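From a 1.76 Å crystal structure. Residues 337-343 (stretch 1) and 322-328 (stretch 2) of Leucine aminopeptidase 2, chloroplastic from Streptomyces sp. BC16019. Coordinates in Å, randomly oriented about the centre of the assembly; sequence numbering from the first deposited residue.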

# COMPACT_ATOMS: atom_id res chain seq x y z
N THR A 337 -5.96 -29.62 9.83
CA THR A 337 -6.02 -28.18 9.57
C THR A 337 -5.09 -27.82 8.43
O THR A 337 -3.92 -28.21 8.43
CB THR A 337 -5.60 -27.37 10.81
OG1 THR A 337 -6.50 -27.65 11.89
CG2 THR A 337 -5.58 -25.88 10.54
N GLU A 338 -5.62 -27.05 7.48
CA GLU A 338 -4.86 -26.48 6.39
C GLU A 338 -4.32 -25.12 6.79
O GLU A 338 -5.09 -24.26 7.24
CB GLU A 338 -5.74 -26.33 5.16
CG GLU A 338 -4.98 -25.82 3.94
CD GLU A 338 -5.87 -25.50 2.75
OE1 GLU A 338 -7.11 -25.35 2.89
OE2 GLU A 338 -5.30 -25.36 1.65
N ILE A 339 -3.01 -24.92 6.63
CA ILE A 339 -2.35 -23.66 6.94
C ILE A 339 -2.51 -22.72 5.76
O ILE A 339 -1.78 -22.81 4.76
CB ILE A 339 -0.84 -23.84 7.30
CG1 ILE A 339 -0.66 -24.87 8.42
CG2 ILE A 339 -0.21 -22.48 7.68
CD1 ILE A 339 -1.39 -24.56 9.72
N THR A 340 -3.47 -21.82 5.85
CA THR A 340 -3.68 -20.83 4.79
C THR A 340 -2.97 -19.50 5.05
O THR A 340 -2.85 -18.68 4.14
CB THR A 340 -5.17 -20.61 4.55
OG1 THR A 340 -5.79 -20.24 5.78
CG2 THR A 340 -5.83 -21.90 4.02
N HIS A 341 -2.51 -19.26 6.29
CA HIS A 341 -1.73 -18.07 6.62
C HIS A 341 -0.88 -18.42 7.84
O HIS A 341 -1.43 -18.81 8.87
CB HIS A 341 -2.68 -16.87 6.91
CG HIS A 341 -2.01 -15.53 6.82
ND1 HIS A 341 -0.96 -15.17 7.62
CD2 HIS A 341 -2.26 -14.45 6.03
CE1 HIS A 341 -0.56 -13.94 7.33
NE2 HIS A 341 -1.33 -13.49 6.35
N THR A 342 0.44 -18.29 7.73
CA THR A 342 1.35 -18.68 8.82
C THR A 342 1.32 -17.74 10.04
O THR A 342 1.84 -18.09 11.09
CB THR A 342 2.81 -18.84 8.34
OG1 THR A 342 3.34 -17.57 7.94
CG2 THR A 342 2.90 -19.85 7.20
N ASP A 343 0.75 -16.54 9.89
CA ASP A 343 0.54 -15.62 11.02
C ASP A 343 -0.63 -16.01 11.96
O ASP A 343 -0.72 -15.46 13.06
CB ASP A 343 0.38 -14.18 10.53
CG ASP A 343 0.53 -13.14 11.64
OD1 ASP A 343 1.36 -13.32 12.56
OD2 ASP A 343 -0.19 -12.12 11.59
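Stretch 2 (322-328) ALRVGDV

The most unusual feature of this contact is a beta turn whose two direct hydrogen bonds to the other stretch both go to one residue: Ile339 clamps the type II turn of Arg324 to Asp327 with both of its backbone polar groups. Gly326 N donates to Ile339 O at 2.7 Å, and Ile339 N donates to Asp327 O at 2.9 Å, both nearly linear at 177° and 178°. The first rule to read here is that two short, straight hydrogen bonds can dock a turn where little regular strand is available.

Stretch 2 runs antiparallel to stretch 1. It begins as irregular extended chain, bends through the turn and leaves through Val328, which pairs with Glu338 in a non-hydrogen-bonded antiparallel bridge, CA to CA 4.5 Å. Their side chains share one face of the sheet, with Glu338 CB 4.5 Å from Val328 CG2. Close CA-H...O contacts flank the pair of hydrogen bonds: Val328 CA lies 3.3 Å from Thr337 O, Glu338 CA 3.5 Å from Asp327 O, and Val325 CA 3.4 Å from Ile339 O. Thus Ile339 O and Asp327 O each receive an N-H and a CA-H from across the contact.

The turn carries its own bracing. Asp327 N donates to Arg324 O at 3.1 Å, closing it, while Asp327 OD2 accepts from Arg324 N at 3.1 Å and forms a salt bridge with Arg324 NE at 3.2 Å. The bracing uses none of the backbone atoms that dock, Gly326 N and Asp327 O, and the end of the Asp327 side chain leads away from stretch 1. Gly326 has phi/psi of 99/-16, where a CB would jam against the carbonyl O of Val325; the turn itself calls for glycine, independently of the neighbouring stretch.

Ile339 also supplies the apolar anchor. Its CA-to-CB bond points toward stretch 2, placing Ile339 CB 3.8 Å from Arg324 O and Ile339 CG1 4.0 Å from Leu323 CD2. Thr342 points the same way after the chain has passed Thr340 and His341, whose CB atoms point away; Thr342 CG2 packs 3.5 Å from Leu323 O and 4.1 Å from Val325 CG2. Val325, set sideways, brings its CG1 within 3.9 Å of Thr340 O.

One water also joins the stretches, donating to Gly326 O at 2.8 Å and to Glu338 OE2 at 2.9 Å. It lets a turn carbonyl and a carboxylate, both acceptors, share a link. Altogether 437 Å² is buried, organised around one residue that combines backbone clamp and apolar plug.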

# COMPACT_ATOMS: atom_id res chain seq x y z
N ALA A 322 10.73 -23.74 7.57
CA ALA A 322 9.55 -23.21 8.27
C ALA A 322 8.23 -23.75 7.71
O ALA A 322 8.14 -24.16 6.56
CB ALA A 322 9.53 -21.70 8.22
N LEU A 323 7.20 -23.71 8.56
CA LEU A 323 5.85 -24.11 8.17
C LEU A 323 5.39 -23.38 6.92
O LEU A 323 5.55 -22.16 6.82
CB LEU A 323 4.88 -23.81 9.33
CG LEU A 323 3.43 -24.31 9.18
CD1 LEU A 323 3.31 -25.79 8.88
CD2 LEU A 323 2.69 -23.99 10.45
N ARG A 324 4.85 -24.12 5.95
CA ARG A 324 4.51 -23.56 4.64
C ARG A 324 3.02 -23.33 4.50
O ARG A 324 2.22 -24.12 4.99
CB ARG A 324 4.95 -24.50 3.50
CG ARG A 324 6.46 -24.73 3.37
CD ARG A 324 6.79 -26.01 2.61
NE ARG A 324 6.55 -27.10 3.52
CZ ARG A 324 7.34 -28.12 3.80
NH1 ARG A 324 8.48 -28.38 3.15
NH2 ARG A 324 6.91 -28.96 4.73
N VAL A 325 2.65 -22.29 3.77
CA VAL A 325 1.26 -22.11 3.34
C VAL A 325 0.86 -23.31 2.47
O VAL A 325 1.60 -23.69 1.55
CB VAL A 325 1.09 -20.79 2.54
CG1 VAL A 325 -0.30 -20.70 1.92
CG2 VAL A 325 1.37 -19.60 3.44
N GLY A 326 -0.28 -23.92 2.78
CA GLY A 326 -0.74 -25.13 2.08
C GLY A 326 -0.46 -26.42 2.83
O GLY A 326 -1.06 -27.46 2.50
N ASP A 327 0.43 -26.38 3.82
CA ASP A 327 0.68 -27.56 4.66
C ASP A 327 -0.57 -27.94 5.43
O ASP A 327 -1.44 -27.11 5.68
CB ASP A 327 1.83 -27.33 5.62
CG ASP A 327 3.20 -27.40 4.94
OD1 ASP A 327 3.26 -27.73 3.73
OD2 ASP A 327 4.20 -27.14 5.64
N VAL A 328 -0.65 -29.22 5.77
CA VAL A 328 -1.76 -29.74 6.54
C VAL A 328 -1.20 -30.35 7.81
O VAL A 328 -0.25 -31.16 7.77
CB VAL A 328 -2.61 -30.74 5.71
CG1 VAL A 328 -3.62 -31.46 6.60
CG2 VAL A 328 -3.31 -30.02 4.58
O HOH W 1 -3.31 -27.35 0.87